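Local coordinates for protein amidohydrolase (Brucella melitensis biovar Abortus, PDB 4F0L) that probably catalyses a metal-dependent hydrolytic deamination and holds an iron(III) ion at its metal site, at residues G126-L131 with G212-S217; A236-H241 with A272-I277. One frame throughout, in Å; residues are numbered along the deposited sequence.

Interaction 1 (G126-L131 with G212-S217); sequences GEFHYL and GVAPHS
Phe-128 sets its CG anti to its backbone N (chi1 -171°), and His-216 does the same from the other segment (chi1 -179°), so both rings reach across toward each other, past the intervening strand 160-167, and the two side chains cross at about a right angle. Tyr-130 has CG between the backbone N and the carbonyl carbon, with CB directed at 212-217. Phe-128 does most of the touching. The methyl of Ala-214 sits over one face of its ring, displaced toward the rim, with CB 3.7 Å from Phe-128 CE2; this is a CH-pi contact. At the ring edge, in plane, the carbonyl O of His-216 lies 3.8 Å from Phe-128 CZ, where the weakly positive C-H rim suits an oxygen. The imidazole of His-216 then brings CD2 to within 4.1 Å of Phe-128 CE1. Separately, an edge of His-216 points at the face of Tyr-130 in a T-shaped pair, centroids 5.8 Å apart and planes at 85°. On its far side, His-216 ND1 is hydrogen-bonded to Ser-217 OG at 3.1 Å, which limits rotation of the ring. The two strands are not neighbours: strand 160-167 runs between them, its Val-166 touching Phe-128, Tyr-130, Ala-214 and His-216. Phe-128 also lies edge-to-face with the iron ligand His-65. What emerges is the inside of a TIM-type barrel at the C-terminal ends of its strands, where amidohydrolases place the metal site, here walled by aromatic and imidazole rings.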
ATOM      1  N   GLY B 126       8.412 -12.826 -15.130  1.00 12.95           N
ATOM      2  CA  GLY B 126       7.701 -13.206 -16.351  1.00 13.49           C
ATOM      3  C   GLY B 126       7.491 -11.994 -17.191  1.00 13.47           C
ATOM      4  O   GLY B 126       6.598 -11.203 -16.926  1.00 15.70           O
ATOM      5  N   GLU B 127       8.395 -11.773 -18.133  1.00 14.29           N
ATOM      6  CA  GLU B 127       8.394 -10.577 -18.954  1.00 14.57           C
ATOM      7  C   GLU B 127       7.497 -10.764 -20.180  1.00 14.62           C
ATOM      8  O   GLU B 127       7.832 -11.473 -21.109  1.00 14.90           O
ATOM      9  CB  GLU B 127       9.804 -10.209 -19.396  1.00 14.85           C
ATOM     10  CG  GLU B 127       9.899  -8.877 -20.125  1.00 15.16           C
ATOM     11  CD  GLU B 127       9.442  -7.674 -19.300  1.00 15.52           C
ATOM     12  OE1 GLU B 127       9.669  -7.646 -18.062  1.00 15.74           O
ATOM     13  OE2 GLU B 127       8.859  -6.746 -19.905  1.00 15.65           O
ATOM     14  N   PHE B 128       6.360 -10.104 -20.125  1.00 14.67           N
ATOM     15  CA  PHE B 128       5.292 -10.203 -21.106  1.00 15.25           C
ATOM     16  C   PHE B 128       5.640  -9.085 -22.085  1.00 16.20           C
ATOM     17  O   PHE B 128       5.239  -7.909 -21.911  1.00 17.93           O
ATOM     18  CB  PHE B 128       3.962  -9.971 -20.360  1.00 14.56           C
ATOM     19  CG  PHE B 128       2.713 -10.245 -21.155  1.00 14.50           C
ATOM     20  CD1 PHE B 128       2.220  -9.305 -22.049  1.00 15.31           C
ATOM     21  CD2 PHE B 128       1.969 -11.366 -20.917  1.00 14.52           C
ATOM     22  CE1 PHE B 128       1.013  -9.523 -22.734  1.00 15.46           C
ATOM     23  CE2 PHE B 128       0.776 -11.594 -21.583  1.00 15.00           C
ATOM     24  CZ  PHE B 128       0.292 -10.667 -22.494  1.00 15.30           C
ATOM     25  N   HIS B 129       6.395  -9.477 -23.107  1.00 17.08           N
ATOM     26  CA  HIS B 129       7.211  -8.564 -23.869  1.00 18.42           C
ATOM     27  C   HIS B 129       6.635  -8.242 -25.230  1.00 19.31           C
ATOM     28  O   HIS B 129       6.642  -9.108 -26.133  1.00 18.65           O
ATOM     29  CB  HIS B 129       8.581  -9.213 -24.065  1.00 18.56           C
ATOM     30  CG  HIS B 129       9.495  -8.414 -24.932  1.00 19.19           C
ATOM     31  ND1 HIS B 129       9.848  -7.163 -24.623  1.00 19.66           N
ATOM     32  CD2 HIS B 129      10.115  -8.719 -26.145  1.00 20.02           C
ATOM     33  CE1 HIS B 129      10.680  -6.689 -25.570  1.00 20.28           C
ATOM     34  NE2 HIS B 129      10.840  -7.639 -26.506  1.00 20.05           N
ATOM     35  N   TYR B 130       6.142  -7.027 -25.405  1.00 19.98           N
ATOM     36  CA  TYR B 130       5.539  -6.664 -26.696  1.00 21.97           C
ATOM     37  C   TYR B 130       6.190  -5.502 -27.439  1.00 21.18           C
ATOM     38  O   TYR B 130       5.717  -5.118 -28.496  1.00 20.55           O
ATOM     39  CB  TYR B 130       4.021  -6.433 -26.575  1.00 23.10           C
ATOM     40  CG  TYR B 130       3.533  -5.381 -25.617  1.00 24.42           C
ATOM     41  CD1 TYR B 130       3.496  -4.037 -25.973  1.00 26.22           C
ATOM     42  CD2 TYR B 130       2.999  -5.736 -24.387  1.00 26.55           C
ATOM     43  CE1 TYR B 130       3.000  -3.073 -25.103  1.00 27.40           C
ATOM     44  CE2 TYR B 130       2.487  -4.779 -23.518  1.00 27.44           C
ATOM     45  CZ  TYR B 130       2.485  -3.461 -23.879  1.00 27.63           C
ATOM     46  OH  TYR B 130       1.978  -2.522 -23.011  1.00 27.57           O
ATOM     47  N   LEU B 131       7.261  -4.948 -26.892  1.00 20.97           N
ATOM     48  CA  LEU B 131       7.920  -3.833 -27.505  1.00 22.03           C
ATOM     49  C   LEU B 131       9.019  -4.401 -28.399  1.00 22.11           C
ATOM     50  O   LEU B 131      10.166  -4.596 -27.961  1.00 21.87           O
ATOM     51  CB  LEU B 131       8.478  -2.923 -26.432  1.00 22.82           C
ATOM     52  CG  LEU B 131       9.196  -1.676 -26.899  1.00 25.02           C
ATOM     53  CD1 LEU B 131       8.338  -0.837 -27.832  1.00 25.77           C
ATOM     54  CD2 LEU B 131       9.661  -0.897 -25.658  1.00 24.00           C
ATOM     55  N   GLY B 212       8.366 -18.936 -23.266  1.00 16.69           N
ATOM     56  CA  GLY B 212       7.000 -19.266 -23.634  1.00 17.10           C
ATOM     57  C   GLY B 212       6.475 -18.284 -24.680  1.00 17.30           C
ATOM     58  O   GLY B 212       7.269 -17.617 -25.344  1.00 18.62           O
ATOM     59  N   VAL B 213       5.160 -18.193 -24.816  1.00 16.65           N
ATOM     60  CA  VAL B 213       4.516 -17.256 -25.752  1.00 16.75           C
ATOM     61  C   VAL B 213       3.356 -16.530 -25.076  1.00 16.86           C
ATOM     62  O   VAL B 213       2.774 -17.037 -24.110  1.00 16.73           O
ATOM     63  CB  VAL B 213       3.998 -17.961 -27.026  1.00 17.22           C
ATOM     64  CG1 VAL B 213       5.130 -18.747 -27.722  1.00 16.97           C
ATOM     65  CG2 VAL B 213       2.825 -18.861 -26.681  1.00 17.17           C
ATOM     66  N   ALA B 214       3.069 -15.319 -25.558  1.00 16.97           N
ATOM     67  CA  ALA B 214       2.078 -14.453 -24.938  1.00 16.99           C
ATOM     68  C   ALA B 214       1.184 -13.844 -26.027  1.00 17.55           C
ATOM     69  O   ALA B 214       1.411 -12.723 -26.449  1.00 16.68           O
ATOM     70  CB  ALA B 214       2.742 -13.350 -24.112  1.00 15.16           C
ATOM     71  N   PRO B 215       0.152 -14.588 -26.471  1.00 18.47           N
ATOM     72  CA  PRO B 215      -0.887 -13.895 -27.219  1.00 19.36           C
ATOM     73  C   PRO B 215      -1.421 -12.733 -26.401  1.00 19.56           C
ATOM     74  O   PRO B 215      -1.768 -12.898 -25.224  1.00 19.34           O
ATOM     75  CB  PRO B 215      -1.962 -14.969 -27.428  1.00 20.69           C
ATOM     76  CG  PRO B 215      -1.628 -16.081 -26.487  1.00 20.54           C
ATOM     77  CD  PRO B 215      -0.149 -16.012 -26.265  1.00 19.45           C
ATOM     78  N   HIS B 216      -1.451 -11.544 -26.975  1.00 20.48           N
ATOM     79  CA  HIS B 216      -1.712 -10.360 -26.140  1.00 21.99           C
ATOM     80  C   HIS B 216      -3.030 -10.410 -25.405  1.00 21.79           C
ATOM     81  O   HIS B 216      -3.090 -10.235 -24.186  1.00 22.27           O
ATOM     82  CB  HIS B 216      -1.663  -9.102 -26.970  1.00 23.72           C
ATOM     83  CG  HIS B 216      -1.885  -7.865 -26.171  1.00 24.18           C
ATOM     84  ND1 HIS B 216      -3.109  -7.294 -26.034  1.00 26.62           N
ATOM     85  CD2 HIS B 216      -1.005  -7.111 -25.411  1.00 24.50           C
ATOM     86  CE1 HIS B 216      -3.005  -6.211 -25.231  1.00 25.96           C
ATOM     87  NE2 HIS B 216      -1.722  -6.099 -24.848  1.00 24.99           N
ATOM     88  N   SER B 217      -4.085 -10.666 -26.156  1.00 22.73           N
ATOM     89  CA  SER B 217      -5.463 -10.645 -25.644  1.00 22.61           C
ATOM     90  C   SER B 217      -6.360 -11.151 -26.742  1.00 23.62           C
ATOM     91  O   SER B 217      -5.921 -11.285 -27.905  1.00 24.45           O
ATOM     92  CB  SER B 217      -5.894  -9.222 -25.301  1.00 22.29           C
ATOM     93  OG  SER B 217      -5.950  -8.458 -26.487  1.00 23.05           O
TER

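Interaction 2 (A236-H241 with A272-I277); sequences APVHIH and ARWCLI. With FE (Fe (III) ion), chain E.
The imidazole of His-239 has Cys-275 CB centred over one face, 3.4 Å from the ring centroid, with SG following over that face at 4.2 Å from the centroid. On the opposite side of the sheet, Val-238 CG1 lies over the six-membered ring of Trp-274, 3.6 Å from CZ3, while Ile-240 CG2 approaches the indole edge. The guanidinium of Arg-273 carries Val-238 CG2 over its centre, 3.3 Å from CZ; at its edge, nearly in plane, NE donates to Ala-236 O (2.9 Å). Its NH2 shares its protons among Thr-230 O, Leu-233 O and a water that bridges to Pro-237 O. Between these faces runs a parallel ladder: Val-238 N to Arg-273 O, Cys-275 N to Val-238 O, Ile-240 N to Cys-275 O and Ile-277 N to Ile-240 O. At its far end Ile-277 CG2 packs 3.8 Å from His-241 CD2, and His-241 NE2 binds the iron at 2.4 Å. His-239 NE2 is engaged by Ala-379 O, which implies a proton on that nitrogen. His-241, by contrast, must offer NE2 as a lone pair to the metal, and the iron would be expected to polarise its ring.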
ATOM      1  N   ALA B 236       5.816 -25.335 -23.246  1.00 24.38           N
ATOM      2  CA  ALA B 236       6.231 -24.146 -22.507  1.00 22.22           C
ATOM      3  C   ALA B 236       4.981 -23.320 -22.173  1.00 20.81           C
ATOM      4  O   ALA B 236       3.924 -23.524 -22.777  1.00 20.36           O
ATOM      5  CB  ALA B 236       7.223 -23.338 -23.350  1.00 21.68           C
ATOM      6  N   PRO B 237       5.107 -22.366 -21.241  1.00 18.66           N
ATOM      7  CA  PRO B 237       3.935 -21.546 -20.898  1.00 18.14           C
ATOM      8  C   PRO B 237       3.241 -20.749 -22.012  1.00 17.40           C
ATOM      9  O   PRO B 237       3.877 -20.320 -22.972  1.00 17.11           O
ATOM     10  CB  PRO B 237       4.474 -20.571 -19.834  1.00 17.04           C
ATOM     11  CG  PRO B 237       5.624 -21.303 -19.204  1.00 17.83           C
ATOM     12  CD  PRO B 237       6.234 -22.127 -20.326  1.00 18.57           C
ATOM     13  N   VAL B 238       1.945 -20.537 -21.816  1.00 16.95           N
ATOM     14  CA  VAL B 238       1.156 -19.597 -22.605  1.00 16.93           C
ATOM     15  C   VAL B 238       0.495 -18.582 -21.637  1.00 16.73           C
ATOM     16  O   VAL B 238      -0.211 -18.977 -20.713  1.00 17.42           O
ATOM     17  CB  VAL B 238       0.056 -20.332 -23.377  1.00 17.54           C
ATOM     18  CG1 VAL B 238      -0.817 -19.352 -24.192  1.00 17.31           C
ATOM     19  CG2 VAL B 238       0.660 -21.431 -24.247  1.00 17.64           C
ATOM     20  N   HIS B 239       0.753 -17.300 -21.843  1.00 16.14           N
ATOM     21  CA  HIS B 239       0.122 -16.222 -21.073  1.00 16.26           C
ATOM     22  C   HIS B 239      -0.711 -15.357 -21.978  1.00 16.94           C
ATOM     23  O   HIS B 239      -0.353 -15.149 -23.148  1.00 17.56           O
ATOM     24  CB  HIS B 239       1.172 -15.365 -20.404  1.00 15.06           C
ATOM     25  CG  HIS B 239       1.850 -16.025 -19.250  1.00 14.79           C
ATOM     26  ND1 HIS B 239       2.170 -15.345 -18.113  1.00 14.12           N
ATOM     27  CD2 HIS B 239       2.323 -17.318 -19.081  1.00 15.01           C
ATOM     28  CE1 HIS B 239       2.745 -16.171 -17.255  1.00 14.07           C
ATOM     29  NE2 HIS B 239       2.849 -17.381 -17.835  1.00 15.02           N
ATOM     30  N   ILE B 240      -1.814 -14.847 -21.450  1.00 17.46           N
ATOM     31  CA  ILE B 240      -2.728 -13.986 -22.210  1.00 18.35           C
ATOM     32  C   ILE B 240      -3.468 -13.064 -21.266  1.00 18.28           C
ATOM     33  O   ILE B 240      -3.903 -13.510 -20.223  1.00 17.75           O
ATOM     34  CB  ILE B 240      -3.731 -14.854 -23.022  1.00 18.95           C
ATOM     35  CG1 ILE B 240      -4.696 -13.999 -23.839  1.00 19.80           C
ATOM     36  CG2 ILE B 240      -4.526 -15.791 -22.116  1.00 19.23           C
ATOM     37  CD1 ILE B 240      -5.316 -14.716 -25.023  1.00 19.93           C
ATOM     38  N   HIS B 241      -3.642 -11.789 -21.637  1.00 19.24           N
ATOM     39  CA  HIS B 241      -4.527 -10.889 -20.882  1.00 20.60           C
ATOM     40  C   HIS B 241      -5.945 -11.303 -21.157  1.00 21.00           C
ATOM     41  O   HIS B 241      -6.335 -11.407 -22.308  1.00 20.71           O
ATOM     42  CB  HIS B 241      -4.442  -9.408 -21.330  1.00 22.49           C
ATOM     43  CG  HIS B 241      -3.147  -8.690 -21.001  1.00 24.02           C
ATOM     44  ND1 HIS B 241      -2.405  -8.059 -21.950  1.00 26.21           N
ATOM     45  CD2 HIS B 241      -2.525  -8.421 -19.774  1.00 25.34           C
ATOM     46  CE1 HIS B 241      -1.324  -7.469 -21.357  1.00 25.92           C
ATOM     47  NE2 HIS B 241      -1.402  -7.698 -20.031  1.00 25.38           N
ATOM     48  N   ALA B 272      -2.746 -26.047 -16.763  1.00 25.63           N
ATOM     49  CA  ALA B 272      -1.743 -25.372 -15.942  1.00 24.65           C
ATOM     50  C   ALA B 272      -0.606 -24.760 -16.776  1.00 24.08           C
ATOM     51  O   ALA B 272       0.213 -24.000 -16.262  1.00 23.62           O
ATOM     52  CB  ALA B 272      -1.183 -26.346 -14.883  1.00 24.45           C
ATOM     53  N   ARG B 273      -0.561 -25.093 -18.067  1.00 24.32           N
ATOM     54  CA  ARG B 273       0.381 -24.473 -19.001  1.00 23.33           C
ATOM     55  C   ARG B 273       0.023 -22.984 -19.194  1.00 21.61           C
ATOM     56  O   ARG B 273       0.873 -22.174 -19.584  1.00 20.03           O
ATOM     57  CB  ARG B 273       0.305 -25.249 -20.329  1.00 24.84           C
ATOM     58  CG  ARG B 273       1.193 -24.793 -21.447  1.00 25.21           C
ATOM     59  CD  ARG B 273       0.755 -25.422 -22.780  1.00 26.22           C
ATOM     60  NE  ARG B 273       1.566 -24.825 -23.830  1.00 26.90           N
ATOM     61  CZ  ARG B 273       1.184 -24.569 -25.067  1.00 27.07           C
ATOM     62  NH1 ARG B 273      -0.021 -24.891 -25.489  1.00 26.86           N
ATOM     63  NH2 ARG B 273       2.045 -23.968 -25.885  1.00 28.02           N
ATOM     64  N   TRP B 274      -1.253 -22.663 -18.959  1.00 20.75           N
ATOM     65  CA  TRP B 274      -1.795 -21.346 -19.225  1.00 20.26           C
ATOM     66  C   TRP B 274      -1.821 -20.514 -17.982  1.00 19.92           C
ATOM     67  O   TRP B 274      -2.113 -21.036 -16.894  1.00 19.34           O
ATOM     68  CB  TRP B 274      -3.206 -21.436 -19.779  1.00 20.43           C
ATOM     69  CG  TRP B 274      -3.287 -22.002 -21.183  1.00 21.33           C
ATOM     70  CD1 TRP B 274      -2.985 -23.302 -21.624  1.00 22.23           C
ATOM     71  CD2 TRP B 274      -3.703 -21.292 -22.384  1.00 21.47           C
ATOM     72  NE1 TRP B 274      -3.182 -23.417 -22.979  1.00 22.24           N
ATOM     73  CE2 TRP B 274      -3.622 -22.264 -23.494  1.00 22.26           C
ATOM     74  CE3 TRP B 274      -4.126 -19.998 -22.649  1.00 21.18           C
ATOM     75  CZ2 TRP B 274      -3.940 -21.916 -24.801  1.00 22.98           C
ATOM     76  CZ3 TRP B 274      -4.440 -19.654 -23.978  1.00 21.99           C
ATOM     77  CH2 TRP B 274      -4.364 -20.596 -25.021  1.00 22.48           C
ATOM     78  N   CYS B 275      -1.505 -19.223 -18.161  1.00 18.62           N
ATOM     79  CA  CYS B 275      -1.675 -18.214 -17.133  1.00 17.34           C
ATOM     80  C   CYS B 275      -2.550 -17.080 -17.705  1.00 17.28           C
ATOM     81  O   CYS B 275      -2.204 -16.458 -18.720  1.00 16.62           O
ATOM     82  CB  CYS B 275      -0.339 -17.658 -16.657  1.00 16.13           C
ATOM     83  SG  CYS B 275      -0.516 -16.430 -15.329  1.00 15.35           S
ATOM     84  N   LEU B 276      -3.711 -16.877 -17.092  1.00 16.91           N
ATOM     85  CA  LEU B 276      -4.647 -15.884 -17.612  1.00 17.25           C
ATOM     86  C   LEU B 276      -4.450 -14.686 -16.754  1.00 16.81           C
ATOM     87  O   LEU B 276      -4.710 -14.728 -15.557  1.00 16.96           O
ATOM     88  CB  LEU B 276      -6.096 -16.370 -17.526  1.00 17.32           C
ATOM     89  CG  LEU B 276      -6.433 -17.737 -18.113  1.00 17.94           C
ATOM     90  CD1 LEU B 276      -7.959 -17.939 -18.178  1.00 17.36           C
ATOM     91  CD2 LEU B 276      -5.756 -17.946 -19.457  1.00 17.71           C
ATOM     92  N   ILE B 277      -3.965 -13.622 -17.366  1.00 16.67           N
ATOM     93  CA  ILE B 277      -3.606 -12.399 -16.648  1.00 16.06           C
ATOM     94  C   ILE B 277      -4.873 -11.569 -16.340  1.00 16.39           C
ATOM     95  O   ILE B 277      -5.727 -11.345 -17.209  1.00 15.99           O
ATOM     96  CB  ILE B 277      -2.581 -11.554 -17.441  1.00 15.57           C
ATOM     97  CG1 ILE B 277      -1.408 -12.435 -17.898  1.00 16.20           C
ATOM     98  CG2 ILE B 277      -2.054 -10.391 -16.580  1.00 15.60           C
ATOM     99  CD1 ILE B 277      -0.604 -13.022 -16.738  1.00 15.36           C
TER
HETATM  100 FE    FE E 501      -0.224  -6.402 -18.455  1.00 32.76          FE
HETATM  101  O   HOH W   1       4.375 -21.947 -25.379  1.00 21.16           O
HETATM  102  O   HOH W   2      -2.102  -5.800 -17.538  1.00 25.98           O
HETATM  103  O   HOH W   3      -0.823  -4.391 -19.336  1.00 32.69           O

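Overall arrangement
Strand 238-242 joins the two contacts: it pairs with 274-276 in interaction 2 and, on its other edge, meets 212-217 of interaction 1. Val-213 O lies 3.0 Å from His-239 N and His-216 O 3.0 Å from His-241 N, both probable hydrogen bonds that would continue the parallel barrel wall from one contact to the next. The centres are about 10 Å apart. Inside the barrel, Phe-128 CE1 packs 3.4 Å from His-241 CE1, so the aromatic cluster of interaction 1 abuts the metal ligand supplied by interaction 2. His-65, His-67 and Asp-329 complete the protein ligands of the iron, together with two waters, while the side chain of Phe-128 stays about 5 Å from the ion.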